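PDB 3ZTV: NAD nucleotidase from Haemophilus influenzae, which hydrolyses NAD in the periplasm to adenosine and nicotinamide riboside, acting as a zinc-dependent pyrophosphatase and 5'-nucleotidase on mono- and dinucleotides. Local coordinates for residues S125-Y137 / D173-M186. Numbering follows the deposited sequence.
Sequences SANVIPDKSSILY and DVKFYDEIATAQIM
Strands 128-130 and 174-176 pair as a short two-stranded antiparallel ribbon in the metallophosphoesterase domain, and the second strand runs on into helix 179-191, whose first turns pack against A126 and N127. I129 and K175 form the hydrogen-bonded pair, I129 N giving to K175 O at 2.8 Å and K175 N returning to I129 O. P130, which has no N-H to offer, fits the non-hydrogen-bonded position opposite V174. Just beyond, D131 N reaches D173 O almost straight, with an angle of 176° at the hydrogen.

At the other end, N127 continues the pairing past the strand. Its backbone O accepts from Y177 N, while ND2 gives to Y177 O, which lies close to the plane of the amide, at 3.0 Å; chi1 of 68° turns the amide back over its own backbone for this grip, and OD1 is taken by D159 N. Small A126 lets the helix come close, its CB resting on T182 CG2 and M186 CG.

On one face of the ribbon, branched V128 touches both neighbours: CG1 meets V174 CG1 tightly, at 3.4 Å, and also lies over the F176 ring in a CH-pi contact. On the other, I129 CD1 abuts the Y177 ring. There K175, bent at chi2 and chi4, forms a salt bridge through the syn lone pair of D131 OD2, NZ to OD2 2.7 Å.

The D173 carboxylate ties down the two type I turns, D131-S134 and S134-Y137, that follow strand 128-130. S134 OG gives to D173 OD1 from above the carboxylate plane and accepts from L136 N, an ST turn, while a water links D173 OD2 to I135 N. D178 N-caps the helix, its OD2 accepting from A181 N. The whole is an antiparallel beta ribbon leading into an N-capped helix in the calcineurin-like domain, near the zinc site but not part of it.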
ATOM      1  N   SER A 125       0.839 -13.204 -12.987  1.00  5.86           N
ATOM      2  CA  SER A 125       1.137 -12.583 -11.695  1.00  5.19           C
ATOM      3  C   SER A 125       1.032 -11.067 -11.837  1.00  5.21           C
ATOM      4  O   SER A 125       1.841 -10.440 -12.536  1.00  7.17           O
ATOM      5  CB  SER A 125       2.522 -12.974 -11.172  1.00  6.11           C
ATOM      6  OG  SER A 125       2.681 -12.493  -9.854  1.00  7.80           O
ATOM      7  N   ALA A 126       0.015 -10.485 -11.209  1.00  4.23           N
ATOM      8  CA  ALA A 126      -0.278  -9.062 -11.373  1.00  4.23           C
ATOM      9  C   ALA A 126       0.477  -8.148 -10.408  1.00  3.69           C
ATOM     10  O   ALA A 126       0.614  -6.965 -10.692  1.00  5.00           O
ATOM     11  CB  ALA A 126      -1.781  -8.813 -11.256  1.00  5.96           C
ATOM     12  N   ASN A 127       0.958  -8.675  -9.281  1.00  4.68           N
ATOM     13  CA  ASN A 127       1.616  -7.838  -8.277  1.00  4.99           C
ATOM     14  C   ASN A 127       3.122  -8.116  -8.172  1.00  4.86           C
ATOM     15  O   ASN A 127       3.782  -7.647  -7.235  1.00  5.81           O
ATOM     16  CB  ASN A 127       0.935  -7.941  -6.900  1.00  5.32           C
ATOM     17  CG  ASN A 127       1.094  -9.311  -6.258  1.00  3.94           C
ATOM     18  OD1 ASN A 127       1.119 -10.335  -6.939  1.00  5.07           O
ATOM     19  ND2 ASN A 127       1.178  -9.327  -4.938  1.00  5.37           N
ATOM     20  N   VAL A 128       3.658  -8.883  -9.126  1.00  4.80           N
ATOM     21  CA  VAL A 128       5.088  -9.167  -9.205  1.00  5.42           C
ATOM     22  C   VAL A 128       5.506  -8.735 -10.606  1.00  5.68           C
ATOM     23  O   VAL A 128       5.106  -9.350 -11.602  1.00  6.90           O
ATOM     24  CB  VAL A 128       5.373 -10.662  -8.976  1.00  5.64           C
ATOM     25  CG1 VAL A 128       6.875 -10.909  -8.958  1.00  7.02           C
ATOM     26  CG2 VAL A 128       4.721 -11.137  -7.673  1.00  6.72           C
ATOM     27  N   ILE A 129       6.283  -7.658 -10.698  1.00  5.59           N
ATOM     28  CA  ILE A 129       6.490  -6.986 -11.982  1.00  7.20           C
ATOM     29  C   ILE A 129       7.984  -6.717 -12.235  1.00  7.34           C
ATOM     30  O   ILE A 129       8.586  -5.876 -11.567  1.00  6.39           O
ATOM     31  CB  ILE A 129       5.682  -5.648 -12.072  1.00  6.29           C
ATOM     32  CG1 ILE A 129       4.209  -5.870 -11.707  1.00  6.46           C
ATOM     33  CG2 ILE A 129       5.764  -5.082 -13.477  1.00  7.84           C
ATOM     34  CD1 ILE A 129       3.365  -4.573 -11.732  1.00  7.04           C
ATOM     35  N   PRO A 130       8.593  -7.441 -13.192  1.00  6.56           N
ATOM     36  CA  PRO A 130      10.023  -7.216 -13.437  1.00  6.87           C
ATOM     37  C   PRO A 130      10.294  -5.971 -14.277  1.00  7.98           C
ATOM     38  O   PRO A 130       9.546  -5.664 -15.215  1.00  7.37           O
ATOM     39  CB  PRO A 130      10.443  -8.472 -14.207  1.00  9.51           C
ATOM     40  CG  PRO A 130       9.423  -9.509 -13.836  1.00  9.56           C
ATOM     41  CD  PRO A 130       8.142  -8.718 -13.764  1.00  7.88           C
ATOM     42  N   ASP A 131      11.372  -5.269 -13.935  1.00  7.48           N
ATOM     43  CA  ASP A 131      11.858  -4.155 -14.737  1.00  8.25           C
ATOM     44  C   ASP A 131      12.398  -4.673 -16.067  1.00  7.06           C
ATOM     45  O   ASP A 131      12.696  -5.867 -16.213  1.00  8.50           O
ATOM     46  CB  ASP A 131      12.956  -3.384 -13.991  1.00  9.04           C
ATOM     47  CG  ASP A 131      12.437  -2.633 -12.776  1.00 10.82           C
ATOM     48  OD1 ASP A 131      11.254  -2.269 -12.741  1.00 10.71           O
ATOM     49  OD2 ASP A 131      13.242  -2.373 -11.857  1.00 13.95           O
ATOM     50  N   LYS A 132      12.521  -3.762 -17.020  1.00  9.11           N
ATOM     51  CA  LYS A 132      12.976  -4.061 -18.367  1.00  9.37           C
ATOM     52  C   LYS A 132      14.261  -4.884 -18.442  1.00 11.07           C
ATOM     53  O   LYS A 132      14.356  -5.808 -19.246  1.00 12.63           O
ATOM     54  CB  LYS A 132      13.149  -2.746 -19.129  1.00 11.59           C
ATOM     55  CG  LYS A 132      13.704  -2.897 -20.532  1.00 13.40           C
ATOM     56  CD  LYS A 132      13.893  -1.533 -21.180  1.00 16.16           C
ATOM     57  CE  LYS A 132      14.287  -1.651 -22.640  1.00 20.72           C
ATOM     58  NZ  LYS A 132      14.170  -0.330 -23.320  1.00 21.37           N
ATOM     59  N   SER A 133      15.234  -4.570 -17.598  1.00  8.39           N
ATOM     60  CA  SER A 133      16.534  -5.234 -17.693  1.00 12.77           C
ATOM     61  C   SER A 133      16.548  -6.597 -17.000  1.00 10.78           C
ATOM     62  O   SER A 133      17.499  -7.359 -17.144  1.00 12.78           O
ATOM     63  CB  SER A 133      17.656  -4.333 -17.157  1.00 13.87           C
ATOM     64  OG  SER A 133      18.072  -3.378 -18.127  1.00 22.92           O
ATOM     65  N   SER A 134      15.491  -6.912 -16.258  1.00  9.47           N
ATOM     66  CA  SER A 134      15.408  -8.194 -15.570  1.00  7.88           C
ATOM     67  C   SER A 134      15.416  -9.359 -16.552  1.00  8.33           C
ATOM     68  O   SER A 134      14.840  -9.285 -17.637  1.00  8.01           O
ATOM     69  CB  SER A 134      14.128  -8.252 -14.736  1.00  7.29           C
ATOM     70  OG  SER A 134      14.047  -9.473 -14.010  1.00  7.45           O
ATOM     71  N   ILE A 135      16.054 -10.457 -16.160  1.00  8.21           N
ATOM     72  CA  ILE A 135      16.011 -11.662 -16.977  1.00  9.71           C
ATOM     73  C   ILE A 135      14.600 -12.268 -16.997  1.00  8.89           C
ATOM     74  O   ILE A 135      14.291 -13.123 -17.823  1.00  9.34           O
ATOM     75  CB  ILE A 135      17.068 -12.721 -16.536  1.00  9.54           C
ATOM     76  CG1 ILE A 135      16.762 -13.300 -15.151  1.00 10.81           C
ATOM     77  CG2 ILE A 135      18.485 -12.128 -16.590  1.00 11.84           C
ATOM     78  CD1 ILE A 135      17.790 -14.343 -14.719  1.00 11.31           C
ATOM     79  N   LEU A 136      13.735 -11.782 -16.105  1.00  7.39           N
ATOM     80  CA  LEU A 136      12.337 -12.237 -16.041  1.00  8.56           C
ATOM     81  C   LEU A 136      11.359 -11.314 -16.769  1.00  8.51           C
ATOM     82  O   LEU A 136      10.147 -11.546 -16.743  1.00  7.22           O
ATOM     83  CB  LEU A 136      11.897 -12.418 -14.591  1.00  8.56           C
ATOM     84  CG  LEU A 136      12.740 -13.419 -13.798  1.00  7.80           C
ATOM     85  CD1 LEU A 136      12.360 -13.379 -12.337  1.00  8.29           C
ATOM     86  CD2 LEU A 136      12.603 -14.836 -14.362  1.00  8.49           C
ATOM     87  N   TYR A 137      11.861 -10.262 -17.405  1.00  8.56           N
ATOM     88  CA  TYR A 137      11.002  -9.341 -18.138  1.00 10.11           C
ATOM     89  C   TYR A 137      10.188 -10.094 -19.189  1.00 11.12           C
ATOM     90  O   TYR A 137      10.721 -10.932 -19.909  1.00 12.84           O
ATOM     91  CB  TYR A 137      11.851  -8.258 -18.805  1.00 10.12           C
ATOM     92  CG  TYR A 137      11.033  -7.131 -19.396  1.00 12.50           C
ATOM     93  CD1 TYR A 137      10.244  -6.320 -18.586  1.00 12.58           C
ATOM     94  CD2 TYR A 137      11.054  -6.872 -20.759  1.00 15.74           C
ATOM     95  CE1 TYR A 137       9.496  -5.281 -19.119  1.00 16.59           C
ATOM     96  CE2 TYR A 137      10.308  -5.830 -21.300  1.00 19.07           C
ATOM     97  CZ  TYR A 137       9.532  -5.044 -20.475  1.00 18.24           C
ATOM     98  OH  TYR A 137       8.789  -4.010 -21.006  1.00 22.66           O
ATOM     99  N   ASP A 173      15.490  -6.323  -9.321  1.00  9.55           N
ATOM    100  CA  ASP A 173      14.793  -5.786 -10.487  1.00  8.63           C
ATOM    101  C   ASP A 173      13.365  -6.317 -10.620  1.00  8.62           C
ATOM    102  O   ASP A 173      12.701  -6.070 -11.628  1.00  8.98           O
ATOM    103  CB  ASP A 173      15.588  -6.005 -11.782  1.00  9.86           C
ATOM    104  CG  ASP A 173      15.904  -7.468 -12.053  1.00 10.37           C
ATOM    105  OD1 ASP A 173      15.102  -8.351 -11.681  1.00 10.62           O
ATOM    106  OD2 ASP A 173      16.968  -7.733 -12.661  1.00 12.29           O
ATOM    107  N   VAL A 174      12.917  -7.058  -9.612  1.00  7.16           N
ATOM    108  CA  VAL A 174      11.524  -7.508  -9.537  1.00  6.93           C
ATOM    109  C   VAL A 174      10.801  -6.718  -8.454  1.00  7.00           C
ATOM    110  O   VAL A 174      11.197  -6.748  -7.296  1.00  9.42           O
ATOM    111  CB  VAL A 174      11.437  -9.004  -9.211  1.00  6.37           C
ATOM    112  CG1 VAL A 174       9.971  -9.442  -9.163  1.00  8.14           C
ATOM    113  CG2 VAL A 174      12.202  -9.800 -10.255  1.00  9.61           C
ATOM    114  N   LYS A 175       9.743  -6.005  -8.838  1.00  5.85           N
ATOM    115  CA  LYS A 175       9.000  -5.161  -7.908  1.00  7.11           C
ATOM    116  C   LYS A 175       7.697  -5.828  -7.464  1.00  7.11           C
ATOM    117  O   LYS A 175       6.988  -6.440  -8.271  1.00  7.76           O
ATOM    118  CB  LYS A 175       8.728  -3.792  -8.545  1.00  7.43           C
ATOM    119  CG  LYS A 175       9.851  -2.750  -8.370  1.00 13.02           C
ATOM    120  CD  LYS A 175      11.204  -3.239  -8.853  1.00 13.81           C
ATOM    121  CE  LYS A 175      12.262  -2.133  -8.770  1.00 13.06           C
ATOM    122  NZ  LYS A 175      12.067  -1.049  -9.792  1.00 13.49           N
ATOM    123  N   PHE A 176       7.403  -5.710  -6.174  1.00  6.87           N
ATOM    124  CA  PHE A 176       6.208  -6.320  -5.581  1.00  7.04           C
ATOM    125  C   PHE A 176       5.223  -5.251  -5.119  1.00  6.90           C
ATOM    126  O   PHE A 176       5.630  -4.204  -4.616  1.00  8.12           O
ATOM    127  CB  PHE A 176       6.596  -7.171  -4.368  1.00  7.30           C
ATOM    128  CG  PHE A 176       7.328  -8.443  -4.715  1.00  7.11           C
ATOM    129  CD1 PHE A 176       8.672  -8.423  -5.080  1.00  8.39           C
ATOM    130  CD2 PHE A 176       6.672  -9.669  -4.670  1.00  7.75           C
ATOM    131  CE1 PHE A 176       9.339  -9.605  -5.398  1.00  8.53           C
ATOM    132  CE2 PHE A 176       7.339 -10.849  -4.989  1.00  8.08           C
ATOM    133  CZ  PHE A 176       8.673 -10.810  -5.353  1.00  8.21           C
ATOM    134  N   TYR A 177       3.931  -5.536  -5.260  1.00  5.56           N
ATOM    135  CA  TYR A 177       2.859  -4.618  -4.874  1.00  6.74           C
ATOM    136  C   TYR A 177       1.837  -5.290  -3.956  1.00  6.51           C
ATOM    137  O   TYR A 177       1.589  -6.502  -4.040  1.00  5.10           O
ATOM    138  CB  TYR A 177       2.220  -4.013  -6.132  1.00  5.91           C
ATOM    139  CG  TYR A 177       3.240  -3.167  -6.859  1.00  6.84           C
ATOM    140  CD1 TYR A 177       3.442  -1.836  -6.507  1.00  7.16           C
ATOM    141  CD2 TYR A 177       4.067  -3.715  -7.837  1.00  7.44           C
ATOM    142  CE1 TYR A 177       4.410  -1.064  -7.138  1.00  8.48           C
ATOM    143  CE2 TYR A 177       5.034  -2.953  -8.473  1.00  8.59           C
ATOM    144  CZ  TYR A 177       5.205  -1.633  -8.118  1.00  7.19           C
ATOM    145  OH  TYR A 177       6.188  -0.884  -8.742  1.00  9.46           O
ATOM    146  N   ASP A 178       1.250  -4.481  -3.074  1.00  6.35           N
ATOM    147  CA  ASP A 178       0.280  -4.949  -2.097  1.00  6.82           C
ATOM    148  C   ASP A 178      -0.799  -5.839  -2.697  1.00  4.76           C
ATOM    149  O   ASP A 178      -1.385  -5.514  -3.737  1.00  5.42           O
ATOM    150  CB  ASP A 178      -0.372  -3.751  -1.406  1.00  6.95           C
ATOM    151  CG  ASP A 178      -1.339  -4.168  -0.331  1.00  8.05           C
ATOM    152  OD1 ASP A 178      -0.884  -4.674   0.716  1.00  8.83           O
ATOM    153  OD2 ASP A 178      -2.556  -3.979  -0.528  1.00 10.00           O
ATOM    154  N   GLU A 179      -1.063  -6.957  -2.026  1.00  4.97           N
ATOM    155  CA  GLU A 179      -2.049  -7.932  -2.494  1.00  5.06           C
ATOM    156  C   GLU A 179      -3.462  -7.351  -2.623  1.00  5.15           C
ATOM    157  O   GLU A 179      -4.100  -7.500  -3.664  1.00  5.74           O
ATOM    158  CB  GLU A 179      -2.092  -9.160  -1.563  1.00  5.23           C
ATOM    159  CG  GLU A 179      -0.771  -9.958  -1.431  1.00  5.91           C
ATOM    160  CD  GLU A 179       0.089  -9.541  -0.236  1.00  6.49           C
ATOM    161  OE1 GLU A 179      -0.020  -8.366   0.216  1.00  7.58           O
ATOM    162  OE2 GLU A 179       0.878 -10.398   0.254  1.00  6.65           O
ATOM    163  N   ILE A 180      -3.962  -6.722  -1.557  1.00  5.23           N
ATOM    164  CA  ILE A 180      -5.314  -6.153  -1.576  1.00  6.12           C
ATOM    165  C   ILE A 180      -5.443  -5.043  -2.619  1.00  6.78           C
ATOM    166  O   ILE A 180      -6.382  -5.049  -3.426  1.00  5.65           O
ATOM    167  CB  ILE A 180      -5.724  -5.636  -0.176  1.00  7.17           C
ATOM    168  CG1 ILE A 180      -5.906  -6.826   0.774  1.00  9.45           C
ATOM    169  CG2 ILE A 180      -6.988  -4.772  -0.250  1.00  8.90           C
ATOM    170  CD1 ILE A 180      -6.102  -6.451   2.226  1.00 13.33           C
ATOM    171  N   ALA A 181      -4.516  -4.090  -2.623  1.00  5.94           N
ATOM    172  CA  ALA A 181      -4.608  -3.005  -3.595  1.00  5.98           C
ATOM    173  C   ALA A 181      -4.555  -3.527  -5.022  1.00  5.20           C
ATOM    174  O   ALA A 181      -5.327  -3.118  -5.884  1.00  6.05           O
ATOM    175  CB  ALA A 181      -3.525  -1.958  -3.368  1.00  8.40           C
ATOM    176  N   THR A 182      -3.634  -4.440  -5.295  1.00  4.67           N
ATOM    177  CA  THR A 182      -3.524  -4.959  -6.652  1.00  5.61           C
ATOM    178  C   THR A 182      -4.807  -5.664  -7.083  1.00  5.26           C
ATOM    179  O   THR A 182      -5.283  -5.478  -8.206  1.00  5.06           O
ATOM    180  CB  THR A 182      -2.302  -5.902  -6.829  1.00  4.73           C
ATOM    181  OG1 THR A 182      -1.094  -5.182  -6.536  1.00  6.09           O
ATOM    182  CG2 THR A 182      -2.264  -6.468  -8.252  1.00  5.28           C
ATOM    183  N   ALA A 183      -5.339  -6.510  -6.206  1.00  4.94           N
ATOM    184  CA  ALA A 183      -6.586  -7.208  -6.514  1.00  4.30           C
ATOM    185  C   ALA A 183      -7.712  -6.232  -6.857  1.00  3.75           C
ATOM    186  O   ALA A 183      -8.405  -6.407  -7.857  1.00  4.89           O
ATOM    187  CB  ALA A 183      -6.992  -8.142  -5.371  1.00  6.06           C
ATOM    188  N   GLN A 184      -7.877  -5.185  -6.066  1.00  5.21           N
ATOM    189  CA  GLN A 184      -8.980  -4.261  -6.334  1.00  4.42           C
ATOM    190  C   GLN A 184      -8.759  -3.434  -7.579  1.00  5.17           C
ATOM    191  O   GLN A 184      -9.677  -3.249  -8.372  1.00  5.80           O
ATOM    192  CB  GLN A 184      -9.254  -3.322  -5.162  1.00  5.71           C
ATOM    193  CG  GLN A 184     -10.477  -2.404  -5.376  1.00  5.89           C
ATOM    194  CD  GLN A 184     -11.777  -3.190  -5.560  1.00  6.20           C
ATOM    195  OE1 GLN A 184     -12.097  -3.658  -6.659  1.00  9.60           O
ATOM    196  NE2 GLN A 184     -12.516  -3.348  -4.482  1.00  5.00           N
ATOM    197  N   ILE A 185      -7.539  -2.928  -7.761  1.00  5.11           N
ATOM    198  CA  ILE A 185      -7.261  -2.080  -8.907  1.00  5.54           C
ATOM    199  C   ILE A 185      -7.390  -2.903 -10.192  1.00  5.42           C
ATOM    200  O   ILE A 185      -7.975  -2.439 -11.179  1.00  5.96           O
ATOM    201  CB  ILE A 185      -5.877  -1.414  -8.786  1.00  5.35           C
ATOM    202  CG1 ILE A 185      -5.830  -0.471  -7.575  1.00  5.87           C
ATOM    203  CG2 ILE A 185      -5.506  -0.677 -10.077  1.00  6.23           C
ATOM    204  CD1 ILE A 185      -6.988   0.538  -7.512  1.00  7.38           C
ATOM    205  N   MET A 186      -6.879  -4.138 -10.177  1.00  5.48           N
ATOM    206  CA  MET A 186      -7.007  -4.998 -11.357  1.00  4.99           C
ATOM    207  C   MET A 186      -8.473  -5.272 -11.691  1.00  4.95           C
ATOM    208  O   MET A 186      -8.884  -5.159 -12.847  1.00  6.28           O
ATOM    209  CB  MET A 186      -6.283  -6.332 -11.153  1.00  5.32           C
ATOM    210  CG  MET A 186      -4.758  -6.223 -11.176  1.00  6.44           C
ATOM    211  SD  MET A 186      -4.056  -5.663 -12.765  1.00  6.51           S
ATOM    212  CE  MET A 186      -4.645  -6.954 -13.856  1.00  8.40           C
TER
HETATM  213  O   HOH W   1      17.253 -10.346 -13.369  1.00 11.18           O